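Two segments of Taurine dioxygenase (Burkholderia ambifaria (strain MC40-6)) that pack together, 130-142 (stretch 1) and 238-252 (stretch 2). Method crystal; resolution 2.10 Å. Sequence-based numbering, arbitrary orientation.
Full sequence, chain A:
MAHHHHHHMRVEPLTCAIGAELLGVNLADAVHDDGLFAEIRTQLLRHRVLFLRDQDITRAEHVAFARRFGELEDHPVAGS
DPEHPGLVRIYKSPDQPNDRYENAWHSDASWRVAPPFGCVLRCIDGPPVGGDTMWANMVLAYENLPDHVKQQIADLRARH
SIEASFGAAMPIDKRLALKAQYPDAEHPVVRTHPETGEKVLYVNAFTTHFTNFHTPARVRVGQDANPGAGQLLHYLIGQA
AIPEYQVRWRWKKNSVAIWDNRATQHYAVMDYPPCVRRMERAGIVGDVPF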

# COMPACT_ATOMS: atom_id res chain seq x y z
N GLY A 130 11.87 2.12 -9.56
CA GLY A 130 11.72 2.88 -8.34
C GLY A 130 10.90 4.14 -8.54
O GLY A 130 10.68 4.62 -9.66
N GLY A 131 10.44 4.70 -7.42
CA GLY A 131 9.73 5.96 -7.45
C GLY A 131 8.28 5.91 -7.90
O GLY A 131 7.77 6.89 -8.45
N ASP A 132 7.60 4.78 -7.69
CA ASP A 132 6.18 4.67 -7.98
C ASP A 132 5.38 5.70 -7.19
O ASP A 132 5.80 6.18 -6.14
CB ASP A 132 5.66 3.28 -7.62
CG ASP A 132 6.18 2.20 -8.54
OD1 ASP A 132 6.97 2.52 -9.45
OD2 ASP A 132 5.82 1.02 -8.31
N THR A 133 4.19 6.03 -7.68
CA THR A 133 3.26 6.88 -6.94
C THR A 133 1.97 6.09 -6.73
O THR A 133 1.54 5.34 -7.61
CB THR A 133 2.97 8.21 -7.69
OG1 THR A 133 4.21 8.85 -8.00
CG2 THR A 133 2.11 9.15 -6.84
N MET A 134 1.39 6.23 -5.55
CA MET A 134 0.14 5.56 -5.22
C MET A 134 -0.93 6.58 -4.93
O MET A 134 -0.63 7.69 -4.46
CB MET A 134 0.29 4.64 -3.99
CG MET A 134 1.46 3.67 -4.11
SD MET A 134 1.60 2.66 -2.64
CE MET A 134 0.03 1.80 -2.70
N TRP A 135 -2.18 6.21 -5.22
CA TRP A 135 -3.35 7.00 -4.85
C TRP A 135 -4.32 6.12 -4.08
O TRP A 135 -4.38 4.90 -4.28
CB TRP A 135 -4.08 7.60 -6.09
CG TRP A 135 -3.38 8.73 -6.75
CD1 TRP A 135 -3.69 10.05 -6.64
CD2 TRP A 135 -2.27 8.66 -7.67
NE1 TRP A 135 -2.84 10.80 -7.42
CE2 TRP A 135 -1.96 9.97 -8.06
CE3 TRP A 135 -1.51 7.60 -8.18
CZ2 TRP A 135 -0.92 10.27 -8.94
CZ3 TRP A 135 -0.47 7.89 -9.05
CH2 TRP A 135 -0.19 9.22 -9.42
N ALA A 136 -5.13 6.76 -3.22
CA ALA A 136 -6.16 6.08 -2.46
C ALA A 136 -7.49 6.80 -2.65
O ALA A 136 -7.53 8.03 -2.75
CB ALA A 136 -5.80 6.01 -0.96
N ASN A 137 -8.57 6.03 -2.74
CA ASN A 137 -9.92 6.55 -2.98
C ASN A 137 -10.54 6.87 -1.62
O ASN A 137 -10.97 5.98 -0.90
CB ASN A 137 -10.73 5.52 -3.76
CG ASN A 137 -12.15 5.96 -4.06
OD1 ASN A 137 -12.72 6.82 -3.37
ND2 ASN A 137 -12.74 5.37 -5.09
N MET A 138 -10.57 8.15 -1.26
CA MET A 138 -11.14 8.50 0.04
C MET A 138 -12.66 8.63 0.01
O MET A 138 -13.27 8.86 1.07
CB MET A 138 -10.50 9.79 0.57
CG MET A 138 -8.98 9.70 0.65
SD MET A 138 -8.34 8.19 1.45
CE MET A 138 -8.95 8.47 3.13
N VAL A 139 -13.29 8.51 -1.16
CA VAL A 139 -14.75 8.35 -1.22
C VAL A 139 -15.13 6.95 -0.73
O VAL A 139 -16.01 6.78 0.13
CB VAL A 139 -15.24 8.59 -2.66
CG1 VAL A 139 -16.74 8.18 -2.82
CG2 VAL A 139 -15.00 10.05 -3.10
N LEU A 140 -14.46 5.94 -1.25
CA LEU A 140 -14.64 4.58 -0.77
C LEU A 140 -14.23 4.44 0.70
O LEU A 140 -14.88 3.71 1.46
CB LEU A 140 -13.82 3.64 -1.66
CG LEU A 140 -14.15 2.18 -1.71
CD1 LEU A 140 -15.65 2.04 -2.05
CD2 LEU A 140 -13.26 1.53 -2.77
N ALA A 141 -13.16 5.11 1.12
CA ALA A 141 -12.76 5.01 2.52
C ALA A 141 -13.87 5.51 3.44
O ALA A 141 -14.11 4.92 4.50
CB ALA A 141 -11.47 5.80 2.77
N TYR A 142 -14.55 6.60 3.06
CA TYR A 142 -15.69 7.06 3.84
C TYR A 142 -16.84 6.08 3.75
O TYR A 142 -17.42 5.68 4.77
CB TYR A 142 -16.18 8.44 3.36
CG TYR A 142 -17.45 8.79 4.14
CD1 TYR A 142 -17.37 9.31 5.43
CD2 TYR A 142 -18.70 8.48 3.64
CE1 TYR A 142 -18.50 9.58 6.18
CE2 TYR A 142 -19.87 8.75 4.38
CZ TYR A 142 -19.75 9.30 5.64
OH TYR A 142 -20.87 9.56 6.41
N GLY A 238 -5.51 6.38 8.91
CA GLY A 238 -5.02 5.07 8.50
C GLY A 238 -5.89 4.35 7.48
O GLY A 238 -5.49 3.29 6.99
N GLN A 239 -7.09 4.85 7.22
CA GLN A 239 -7.93 4.23 6.20
C GLN A 239 -7.27 4.31 4.83
O GLN A 239 -7.47 3.43 3.99
CB GLN A 239 -9.34 4.88 6.17
CG GLN A 239 -10.15 4.73 7.49
CD GLN A 239 -10.40 3.25 7.90
OE1 GLN A 239 -11.02 2.48 7.15
NE2 GLN A 239 -9.90 2.86 9.07
N ALA A 240 -6.44 5.35 4.60
CA ALA A 240 -5.76 5.46 3.31
C ALA A 240 -4.74 4.35 3.12
O ALA A 240 -4.29 4.14 1.99
CB ALA A 240 -5.04 6.81 3.17
N ALA A 241 -4.34 3.65 4.18
CA ALA A 241 -3.35 2.59 4.04
C ALA A 241 -3.98 1.24 3.65
O ALA A 241 -3.26 0.23 3.58
CB ALA A 241 -2.54 2.46 5.33
N ILE A 242 -5.28 1.19 3.37
CA ILE A 242 -5.97 -0.06 3.08
C ILE A 242 -5.80 -0.38 1.60
O ILE A 242 -6.28 0.40 0.75
CB ILE A 242 -7.46 0.02 3.47
CG1 ILE A 242 -7.58 0.06 5.00
CG2 ILE A 242 -8.25 -1.17 2.87
CD1 ILE A 242 -8.99 0.45 5.52
N PRO A 243 -5.14 -1.48 1.24
CA PRO A 243 -4.86 -1.74 -0.18
C PRO A 243 -6.09 -1.78 -1.06
O PRO A 243 -5.99 -1.45 -2.26
CB PRO A 243 -4.13 -3.09 -0.15
CG PRO A 243 -3.47 -3.10 1.22
CD PRO A 243 -4.50 -2.47 2.12
N GLU A 244 -7.25 -2.16 -0.52
CA GLU A 244 -8.49 -2.18 -1.30
C GLU A 244 -8.82 -0.83 -1.93
O GLU A 244 -9.52 -0.78 -2.94
CB GLU A 244 -9.67 -2.61 -0.42
CG GLU A 244 -9.87 -4.13 -0.36
CD GLU A 244 -8.89 -4.82 0.57
OE1 GLU A 244 -8.13 -4.11 1.28
OE2 GLU A 244 -8.88 -6.07 0.59
N TYR A 245 -8.34 0.26 -1.36
CA TYR A 245 -8.67 1.60 -1.84
C TYR A 245 -7.60 2.18 -2.75
O TYR A 245 -7.71 3.35 -3.15
CB TYR A 245 -8.89 2.56 -0.66
CG TYR A 245 -9.87 2.08 0.37
CD1 TYR A 245 -10.91 1.20 0.04
CD2 TYR A 245 -9.76 2.51 1.71
CE1 TYR A 245 -11.82 0.75 1.01
CE2 TYR A 245 -10.65 2.08 2.67
CZ TYR A 245 -11.69 1.21 2.31
OH TYR A 245 -12.57 0.79 3.28
N GLN A 246 -6.56 1.40 -3.06
CA GLN A 246 -5.32 1.94 -3.58
C GLN A 246 -5.08 1.52 -5.02
O GLN A 246 -5.55 0.48 -5.49
CB GLN A 246 -4.12 1.49 -2.72
CG GLN A 246 -4.09 2.10 -1.32
CD GLN A 246 -2.97 1.49 -0.48
OE1 GLN A 246 -2.28 0.59 -0.93
NE2 GLN A 246 -2.84 1.94 0.75
N VAL A 247 -4.29 2.35 -5.71
CA VAL A 247 -3.68 1.97 -6.98
C VAL A 247 -2.23 2.41 -6.92
O VAL A 247 -1.89 3.40 -6.26
CB VAL A 247 -4.42 2.58 -8.20
CG1 VAL A 247 -4.42 4.15 -8.17
CG2 VAL A 247 -3.82 2.08 -9.49
N ARG A 248 -1.36 1.66 -7.60
CA ARG A 248 0.07 1.94 -7.64
C ARG A 248 0.51 2.07 -9.09
O ARG A 248 0.25 1.18 -9.89
CB ARG A 248 0.89 0.84 -6.93
CG ARG A 248 2.40 1.10 -6.98
CD ARG A 248 3.11 0.53 -5.76
NE ARG A 248 4.56 0.69 -5.83
CZ ARG A 248 5.38 0.55 -4.79
NH1 ARG A 248 6.69 0.73 -4.94
NH2 ARG A 248 4.90 0.26 -3.59
N TRP A 249 1.18 3.17 -9.41
CA TRP A 249 1.53 3.49 -10.79
C TRP A 249 3.04 3.54 -10.92
O TRP A 249 3.72 4.12 -10.07
CB TRP A 249 0.91 4.83 -11.20
CG TRP A 249 1.29 5.34 -12.56
CD1 TRP A 249 2.09 6.43 -12.84
CD2 TRP A 249 0.85 4.84 -13.83
NE1 TRP A 249 2.19 6.61 -14.19
CE2 TRP A 249 1.45 5.65 -14.83
CE3 TRP A 249 0.04 3.76 -14.22
CZ2 TRP A 249 1.23 5.44 -16.19
CZ3 TRP A 249 -0.17 3.55 -15.59
CH2 TRP A 249 0.42 4.39 -16.55
N ARG A 250 3.55 2.90 -11.97
CA ARG A 250 4.97 2.90 -12.27
C ARG A 250 5.24 3.86 -13.41
O ARG A 250 4.61 3.76 -14.47
CB ARG A 250 5.46 1.50 -12.64
CG ARG A 250 6.95 1.48 -12.88
CD ARG A 250 7.45 0.06 -13.03
NE ARG A 250 8.86 0.05 -13.39
CZ ARG A 250 9.58 -1.05 -13.57
NH1 ARG A 250 9.03 -2.25 -13.41
NH2 ARG A 250 10.86 -0.94 -13.90
N TRP A 251 6.16 4.80 -13.19
CA TRP A 251 6.43 5.86 -14.16
C TRP A 251 7.34 5.39 -15.29
O TRP A 251 8.25 4.57 -15.09
CB TRP A 251 7.07 7.06 -13.47
CG TRP A 251 6.15 7.72 -12.49
CD1 TRP A 251 6.10 7.51 -11.14
CD2 TRP A 251 5.11 8.66 -12.81
NE1 TRP A 251 5.08 8.29 -10.59
CE2 TRP A 251 4.47 8.99 -11.59
CE3 TRP A 251 4.67 9.25 -13.99
CZ2 TRP A 251 3.42 9.91 -11.54
CZ3 TRP A 251 3.61 10.14 -13.94
CH2 TRP A 251 3.00 10.47 -12.71
N LYS A 252 7.09 5.93 -16.48
CA LYS A 252 7.97 5.83 -17.63
C LYS A 252 8.13 7.22 -18.22
O LYS A 252 7.38 8.14 -17.88
CB LYS A 252 7.41 4.87 -18.70
CG LYS A 252 7.18 3.43 -18.21
CD LYS A 252 8.48 2.69 -18.05
CE LYS A 252 8.27 1.36 -17.33
NZ LYS A 252 9.59 0.76 -16.97
O HOH W 1 8.07 4.49 -11.00
O HOH W 2 8.71 1.91 -6.78
O HOH W 3 -12.91 2.57 5.35

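The strongest polar contact between the two segments is the salt bridge between D132 and R248, in which R248 NE donates to D132 OD2 at 2.8 Å with a nearly straight N-H...O angle of 169°. The carboxylate oxygen lies near the guanidinium plane, at its edge, where the N-H bonds point. The other carboxylate oxygen, D132 OD1, accepts from water 1, which also donates to G130 O and accepts from W251 N, tying the ends of both segments together. A second side-chain hydrogen bond runs from the indole W251 NE1 to T133 OG1, 2.8 Å.

Strands 133-137 and 246-249 pair antiparallel. T133 and W249 form one hydrogen-bonded pair (T133 N to W249 O, 3.1 Å; W249 N to T133 O, 2.8 Å), and W135 and V247 form the next (W135 N to V247 O, 3.0 Å; V247 N to W135 O, 2.9 Å). N137 N extends the ladder to Y245 O at 2.8 Å. At the intervening non-hydrogen-bonded pairs, M134 with R248 and A136 with Q246, the CA atoms approach to 4.4 Å, and M134 CA lies 3.1 Å from V247 O in a CA-H...O contact.

The alternation sorts the side chains by face. W135 shares one face with T133, V247 and W249; its CB lies 4.0 Å from V247 CG1, while its ring edge meets W249 CB, 4.0 Å from W135 CZ3. On the other face, M134 CG packs 3.9 Å from R248 CD, and Q246 NE2 donates to A240 O, bracing the preceding turn of its own segment.

At the end of the strand, N137 OD1 caps the helix by accepting from L140 N. The helix covers one face of the Y245 ring: A141 CA sits 4.1 Å from the Y245 ring centroid in a CH-pi contact. L140 CD2 also packs against Y245 CD1, 3.7 Å away.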